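Local coordinates for protein macrophage receptor MARCO (Mus musculus, PDB 2OYA) that serves as a scavenger receptor of macrophages, whose cysteine-rich domain recognises ligands through a basic and an acidic cluster, at residues A[27-31]-A[32-36]; A[38-41]-A[42-46]; A[76-79]-A[80-83]. All coordinates share one frame; numbering follows the deposited sequence. Where two conformers were deposited one is given.

Interaction 1: residues A[27-31]-A[32-36]; sequences GTICD and DDWDN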
loop_
_atom_site.group_PDB
_atom_site.type_symbol
_atom_site.label_atom_id
_atom_site.label_comp_id
_atom_site.label_asym_id
_atom_site.label_seq_id
_atom_site.Cartn_x
_atom_site.Cartn_y
_atom_site.Cartn_z
ATOM N N GLY A 27 -1.969 -3.346 9.473
ATOM C CA GLY A 27 -1.736 -1.952 9.815
ATOM C C GLY A 27 -1.644 -1.116 8.551
ATOM O O GLY A 27 -1.697 -1.636 7.436
ATOM N N THR A 28 -1.483 0.184 8.740
ATOM C CA THR A 28 -1.607 1.133 7.652
ATOM C C THR A 28 -0.241 1.759 7.295
ATOM O O THR A 28 0.802 1.439 7.892
ATOM C CB THR A 28 -2.630 2.228 8.008
ATOM O OG1 THR A 28 -2.155 2.966 9.146
ATOM C CG2 THR A 28 -4.032 1.610 8.300
ATOM N N ILE A 29 -0.261 2.630 6.295
ATOM C CA ILE A 29 0.956 3.237 5.764
ATOM C C ILE A 29 0.769 4.754 5.820
ATOM O O ILE A 29 -0.159 5.291 5.201
ATOM C CB ILE A 29 1.167 2.810 4.300
ATOM C CG1 ILE A 29 1.305 1.271 4.208
ATOM C CG2 ILE A 29 2.401 3.520 3.698
ATOM C CD1 ILE A 29 1.377 0.724 2.762
ATOM N N CYS A 30 1.620 5.448 6.566
ATOM C CA CYS A 30 1.554 6.907 6.564
ATOM C C CYS A 30 1.876 7.476 5.176
ATOM O O CYS A 30 2.736 6.938 4.462
ATOM C CB CYS A 30 2.486 7.487 7.631
ATOM S SG CYS A 30 2.284 9.277 7.783
ATOM N N ASP A 31 1.197 8.555 4.785
ATOM C CA ASP A 31 1.379 9.076 3.426
ATOM C C ASP A 31 2.643 9.956 3.230
ATOM O O ASP A 31 2.860 10.499 2.133
ATOM C CB ASP A 31 0.127 9.769 2.920
ATOM C CG ASP A 31 -0.113 11.129 3.588
ATOM O OD1 ASP A 31 0.702 11.534 4.449
ATOM O OD2 ASP A 31 -1.119 11.791 3.225
ATOM N N ASP A 32 3.462 10.083 4.281
ATOM C CA ASP A 32 4.716 10.844 4.184
ATOM C C ASP A 32 5.577 10.238 3.079
ATOM O O ASP A 32 5.969 9.076 3.183
ATOM C CB ASP A 32 5.517 10.784 5.494
ATOM C CG ASP A 32 4.835 11.473 6.669
ATOM O OD1 ASP A 32 3.948 12.338 6.470
ATOM O OD2 ASP A 32 5.224 11.147 7.817
ATOM N N ASP A 33 5.873 11.023 2.037
ATOM C CA ASP A 33 6.719 10.560 0.883
ATOM C C ASP A 33 6.072 9.460 0.037
ATOM O O ASP A 33 6.731 8.862 -0.806
ATOM C CB ASP A 33 8.113 10.049 1.325
ATOM C CG ASP A 33 8.960 11.106 2.001
ATOM O OD1 ASP A 33 8.821 12.312 1.679
ATOM O OD2 ASP A 33 9.800 10.696 2.843
ATOM N N TRP A 34 4.788 9.188 0.264
ATOM C CA TRP A 34 4.081 8.134 -0.464
ATOM C C TRP A 34 3.798 8.654 -1.862
ATOM O O TRP A 34 3.098 9.650 -2.029
ATOM C CB TRP A 34 2.793 7.765 0.260
ATOM C CG TRP A 34 1.985 6.665 -0.373
ATOM C CD1 TRP A 34 0.809 6.791 -1.070
ATOM C CD2 TRP A 34 2.279 5.264 -0.327
ATOM N NE1 TRP A 34 0.355 5.551 -1.460
ATOM C CE2 TRP A 34 1.239 4.597 -1.018
ATOM C CE3 TRP A 34 3.326 4.507 0.230
ATOM C CZ2 TRP A 34 1.216 3.197 -1.178
ATOM C CZ3 TRP A 34 3.303 3.111 0.079
ATOM C CH2 TRP A 34 2.250 2.476 -0.630
ATOM N N ASP A 35 4.376 7.999 -2.865
ATOM C CA ASP A 35 4.276 8.516 -4.230
ATOM C C ASP A 35 3.868 7.418 -5.234
ATOM O O ASP A 35 3.612 6.295 -4.840
ATOM C CB ASP A 35 5.567 9.274 -4.624
ATOM C CG ASP A 35 6.777 8.375 -4.759
ATOM O OD1 ASP A 35 7.899 8.925 -4.863
ATOM O OD2 ASP A 35 6.627 7.128 -4.761
ATOM N N ASN A 36 3.777 7.761 -6.526
ATOM C CA ASN A 36 3.339 6.791 -7.543
ATOM C C ASN A 36 4.236 5.556 -7.630
ATOM O O ASN A 36 3.753 4.460 -7.943
ATOM C CB ASN A 36 3.198 7.472 -8.906
ATOM C CG ASN A 36 1.963 8.388 -8.981
ATOM O OD1 ASN A 36 1.006 8.235 -8.213
ATOM N ND2 ASN A 36 1.996 9.359 -9.899
HETATM O O HOH W 1 5.162 6.513 2.943
#
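Asp-31 and Trp-34 close a type II beta turn: the N-H of Trp-34 reaches back to the O of Asp-31 at 3.0 Å, nearly straight at the hydrogen (164°) but arriving from above the carbonyl plane. The planes of the Asp-31 and Asp-32 carboxylates are inclined at 45°, and in one of the two conformers of Asp-32 their OD1 atoms come within 3.9 Å of each other, a like-charge approach probably eased by the hydroxyls of Ser-55 and Ser-56 on Asp-31 OD2. In the same conformer Asp-32 lays its carboxylate against the sulfur of Cys-30, which is bonded to Cys-91, with Asp-32 OD2 3.5 Å from Cys-30 SG. A water donates to both Cys-30 O and Asp-32 O, bridging the two backbone carbonyls. With CG anti to its backbone N (chi1 -179°), Trp-34 sends its indole back across Ile-29, whose CG2 meets the ring obliquely, 3.7 Å from Trp-34 CE3, and whose CD1 approaches CH2; the two side chains cross at about a right angle. NE1 donates to the carbonyl of Gly-98. The turn leads from strand 25-29, paired with strands 17-22 and 64-66, to helix 36-45, with the indole reaching the other sheet at strands 51-54 and 98-101.

Interaction 2: residues A[38-41]-A[42-46]; sequences DATV and FCRML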
loop_
_atom_site.group_PDB
_atom_site.type_symbol
_atom_site.label_atom_id
_atom_site.label_comp_id
_atom_site.label_asym_id
_atom_site.label_seq_id
_atom_site.Cartn_x
_atom_site.Cartn_y
_atom_site.Cartn_z
ATOM N N ASP A 38 5.873 4.174 -5.077
ATOM C CA ASP A 38 5.450 3.336 -3.943
ATOM C C ASP A 38 4.126 2.628 -4.231
ATOM O O ASP A 38 3.976 1.423 -3.969
ATOM C CB ASP A 38 5.267 4.224 -2.719
ATOM C CG ASP A 38 6.526 4.956 -2.346
ATOM O OD1 ASP A 38 7.612 4.372 -2.527
ATOM O OD2 ASP A 38 6.426 6.105 -1.878
ATOM N N ALA A 39 3.166 3.396 -4.761
ATOM C CA ALA A 39 1.840 2.883 -5.116
ATOM C C ALA A 39 1.946 1.740 -6.145
ATOM O O ALA A 39 1.236 0.732 -6.046
ATOM C CB ALA A 39 0.969 4.008 -5.676
ATOM N N THR A 40 2.818 1.921 -7.138
ATOM C CA THR A 40 3.037 0.903 -8.171
ATOM C C THR A 40 3.617 -0.368 -7.547
ATOM O O THR A 40 3.198 -1.469 -7.896
ATOM C CB THR A 40 3.914 1.452 -9.320
ATOM O OG1 THR A 40 3.196 2.513 -9.969
ATOM C CG2 THR A 40 4.249 0.381 -10.367
ATOM N N VAL A 41 4.578 -0.226 -6.633
ATOM C CA VAL A 41 5.112 -1.422 -5.964
ATOM C C VAL A 41 4.027 -2.142 -5.167
ATOM O O VAL A 41 3.866 -3.365 -5.288
ATOM C CB VAL A 41 6.352 -1.127 -5.091
ATOM C CG1 VAL A 41 6.781 -2.387 -4.343
ATOM C CG2 VAL A 41 7.472 -0.620 -5.968
ATOM N N PHE A 42 3.261 -1.379 -4.392
ATOM C CA PHE A 42 2.178 -1.958 -3.598
ATOM C C PHE A 42 1.191 -2.681 -4.510
ATOM O O PHE A 42 0.841 -3.833 -4.255
ATOM C CB PHE A 42 1.469 -0.852 -2.794
ATOM C CG PHE A 42 0.272 -1.332 -2.014
ATOM C CD1 PHE A 42 0.401 -1.668 -0.667
ATOM C CD2 PHE A 42 -0.989 -1.439 -2.621
ATOM C CE1 PHE A 42 -0.713 -2.117 0.066
ATOM C CE2 PHE A 42 -2.098 -1.895 -1.905
ATOM C CZ PHE A 42 -1.951 -2.236 -0.548
ATOM N N CYS A 43 0.747 -2.002 -5.573
ATOM C CA CYS A 43 -0.237 -2.576 -6.497
ATOM C C CYS A 43 0.288 -3.817 -7.251
ATOM O O CYS A 43 -0.459 -4.764 -7.473
ATOM C CB CYS A 43 -0.731 -1.511 -7.478
ATOM S SG CYS A 43 -1.680 -0.189 -6.672
ATOM N N ARG A 44 1.568 -3.805 -7.607
ATOM C CA ARG A 44 2.247 -4.945 -8.234
ATOM C C ARG A 44 2.149 -6.194 -7.364
ATOM O O ARG A 44 1.947 -7.317 -7.880
ATOM C CB ARG A 44 3.705 -4.576 -8.499
ATOM C CG ARG A 44 4.618 -5.689 -9.009
ATOM C CD ARG A 44 6.007 -5.104 -9.284
ATOM N NE ARG A 44 5.991 -4.075 -10.327
ATOM C CZ ARG A 44 6.746 -2.981 -10.301
ATOM N NH1 ARG A 44 7.559 -2.756 -9.268
ATOM N NH2 ARG A 44 6.675 -2.103 -11.299
ATOM N N MET A 45 2.249 -6.007 -6.050
ATOM C CA MET A 45 2.119 -7.128 -5.118
ATOM C C MET A 45 0.772 -7.839 -5.252
ATOM O O MET A 45 0.681 -9.063 -5.063
ATOM C CB MET A 45 2.338 -6.666 -3.686
ATOM C CG MET A 45 3.752 -6.175 -3.422
ATOM S SD MET A 45 3.922 -5.566 -1.742
ATOM C CE MET A 45 3.802 -7.092 -0.786
ATOM N N LEU A 46 -0.264 -7.072 -5.603
ATOM C CA LEU A 46 -1.608 -7.614 -5.804
ATOM C C LEU A 46 -1.876 -8.042 -7.252
ATOM O O LEU A 46 -2.993 -8.472 -7.591
ATOM C CB LEU A 46 -2.660 -6.607 -5.309
ATOM C CG LEU A 46 -2.687 -6.314 -3.808
ATOM C CD1 LEU A 46 -3.608 -5.120 -3.543
ATOM C CD2 LEU A 46 -3.157 -7.533 -3.034
#
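With OG1 beside the backbone N (chi1 -64°), Thr-40 places CG2 anti to that N, and Arg-44 starts out extended, then bends at chi3 (-62°), which folds its guanidinium back over the preceding turn. There Thr-40 CG2 meets Arg-44 NH2 at 3.6 Å, while Val-41 CG2 lies 3.9 Å from Arg-44 NH1. Both methyls approach the guanidinium obliquely. NH1 also donates to the carbonyls of Gly-73 and Glu-75, so the group is fixed between the helix and the loop beyond it, and Thr-40 OG1 is hydrogen-bonded to Asn-36 O and Gly-51 N. Beneath these side chains runs regular alpha-helical bonding from residue i+4 to i: Phe-42 N to Asp-38 O, Cys-43 N to Ala-39 O at 2.8 Å, Arg-44 N to Thr-40 O, and the longer Met-45 N to Val-41 O at 3.2 Å. This helix, 36-45, belongs to the scavenger receptor cysteine-rich fold and is fastened by the disulfide from Cys-43 to Cys-101, at the end of strand 98-101. Cys-43 SG also sits 3.1 Å from the carbonyl O of Ala-39. Met-45 CG lies 3.4 Å from Val-41 O, and Phe-42 turns its ring off the helix toward Val-99 and Leu-78.

Interaction 3: residues A[76-79]-A[80-83]; sequences NSLW and DCSK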
loop_
_atom_site.group_PDB
_atom_site.type_symbol
_atom_site.label_atom_id
_atom_site.label_comp_id
_atom_site.label_asym_id
_atom_site.label_seq_id
_atom_site.Cartn_x
_atom_site.Cartn_y
_atom_site.Cartn_z
ATOM N N ASN A 76 9.635 -5.728 -6.376
ATOM C CA ASN A 76 8.528 -6.688 -6.436
ATOM C C ASN A 76 7.698 -6.667 -5.166
ATOM O O ASN A 76 6.592 -7.191 -5.137
ATOM C CB ASN A 76 9.030 -8.106 -6.710
ATOM C CG ASN A 76 9.752 -8.214 -8.039
ATOM O OD1 ASN A 76 10.895 -8.674 -8.096
ATOM N ND2 ASN A 76 9.097 -7.759 -9.116
ATOM N N SER A 77 8.247 -6.023 -4.137
ATOM C CA SER A 77 7.653 -5.994 -2.822
ATOM C C SER A 77 8.014 -4.705 -2.085
ATOM O O SER A 77 9.127 -4.180 -2.236
ATOM C CB SER A 77 8.195 -7.205 -2.047
ATOM O OG SER A 77 7.898 -7.132 -0.676
ATOM N N LEU A 78 7.083 -4.203 -1.267
ATOM C CA LEU A 78 7.398 -3.074 -0.359
ATOM C C LEU A 78 8.486 -3.435 0.638
ATOM O O LEU A 78 9.167 -2.554 1.185
ATOM C CB LEU A 78 6.166 -2.625 0.431
ATOM C CG LEU A 78 5.097 -1.799 -0.284
ATOM C CD1 LEU A 78 3.989 -1.413 0.702
ATOM C CD2 LEU A 78 5.690 -0.554 -0.916
ATOM N N TRP A 79 8.628 -4.732 0.898
ATOM C CA TRP A 79 9.660 -5.198 1.815
ATOM C C TRP A 79 11.052 -4.856 1.244
ATOM O O TRP A 79 12.001 -4.662 2.000
ATOM C CB TRP A 79 9.499 -6.703 2.099
ATOM C CG TRP A 79 8.559 -7.048 3.268
ATOM C CD1 TRP A 79 8.921 -7.617 4.463
ATOM C CD2 TRP A 79 7.120 -6.898 3.319
ATOM N NE1 TRP A 79 7.799 -7.817 5.259
ATOM C CE2 TRP A 79 6.690 -7.374 4.585
ATOM C CE3 TRP A 79 6.161 -6.384 2.427
ATOM C CZ2 TRP A 79 5.338 -7.367 4.985
ATOM C CZ3 TRP A 79 4.812 -6.370 2.827
ATOM C CH2 TRP A 79 4.420 -6.871 4.099
ATOM N N ASP A 80 11.153 -4.754 -0.084
ATOM C CA ASP A 80 12.421 -4.385 -0.748
ATOM C C ASP A 80 12.659 -2.879 -0.834
ATOM O O ASP A 80 13.748 -2.439 -1.221
ATOM C CB ASP A 80 12.492 -4.980 -2.151
ATOM C CG ASP A 80 12.641 -6.474 -2.137
ATOM O OD1 ASP A 80 13.522 -6.994 -1.417
ATOM O OD2 ASP A 80 11.866 -7.134 -2.839
ATOM N N CYS A 81 11.654 -2.084 -0.464
ATOM C CA CYS A 81 11.801 -0.629 -0.514
ATOM C C CYS A 81 12.463 -0.042 0.698
ATOM O O CYS A 81 12.271 -0.514 1.815
ATOM C CB CYS A 81 10.450 0.044 -0.672
ATOM S SG CYS A 81 9.635 -0.432 -2.156
ATOM N N SER A 82 13.217 1.019 0.469
ATOM C CA SER A 82 13.691 1.851 1.551
ATOM C C SER A 82 12.473 2.503 2.221
ATOM O O SER A 82 11.532 2.915 1.530
ATOM C CB SER A 82 14.598 2.933 0.996
ATOM O OG SER A 82 15.013 3.776 2.044
ATOM N N LYS A 83 12.514 2.590 3.550
ATOM C CA LYS A 83 11.417 3.141 4.362
ATOM C C LYS A 83 11.893 3.291 5.813
ATOM O O LYS A 83 12.970 2.791 6.168
ATOM C CB LYS A 83 10.177 2.223 4.263
ATOM C CG LYS A 83 10.399 0.796 4.758
ATOM C CD LYS A 83 9.651 -0.251 3.930
ATOM C CE LYS A 83 9.951 -1.646 4.462
ATOM N NZ LYS A 83 11.405 -1.987 4.365
HETATM O O HOH W 2 12.309 -6.336 -5.501
HETATM O O HOH W 3 11.525 -4.777 4.790
#
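Asp-80 N donates to Ser-77 O at 3.0 Å, from above the carbonyl plane, as the short 3-10 segment turns over. The carboxylate of Asp-80 lies beside Ser-77, OD2 being 3.8 Å from CB, and a water ties OD2 to Asn-76 N. Ser-77, with OG anti to its own N (chi1 168°), accepts from Trp-79 N at 3.0 Å, an ST turn that opens the 3-10 segment. Next, Cys-81 N bonds to Leu-78 O, again steeply out of the carbonyl plane, while SG comes to 4.1 Å from Leu-78 CD2 and carries the disulfide to Cys-71. Past Ser-82, Lys-83, bent at chi2 and chi4, curls back over the turn. Its CE lies 3.5 Å from Leu-78 O, and NZ donates to Cys-81 O at 3.1 Å, nearly in line with the C=O bond. A water also joins NZ to Trp-79 O; a sulfate ion about 5 Å from this side chain probably comes from the crystallisation liquor but may mark a pocket. The turn belongs to the loop between strands 64-66 and 98-101: Leu-78 faces helix 36-45 at Val-41 and Phe-42, and Leu-66 of strand 64-66, while Trp-79 lies against Met-45 and its ring meets that of Trp-86.

All three are local contacts, each holding one half of a disulfide. They meet around shared apolar side chains: Ile-29 of interaction 1 touches both Phe-42 of interaction 2 and Leu-78 of interaction 3. The centres of interactions 1 and 2 lie about 7 Å from the centre of the chain, that of interaction 3, more exposed, about 11 Å. Interaction 1 combines an inward apolar pair with outward aspartates, interaction 2 is helical bonding with a guanidinium meeting two methyls obliquely, and interaction 3 is a 3-10 and ST turn with a lysine folded back on it and two water bridges. Interaction 1 ends on the N-cap Asp-35 and the first residue of helix 36-45, whose Val-41 and Met-45 press against residues 76-78.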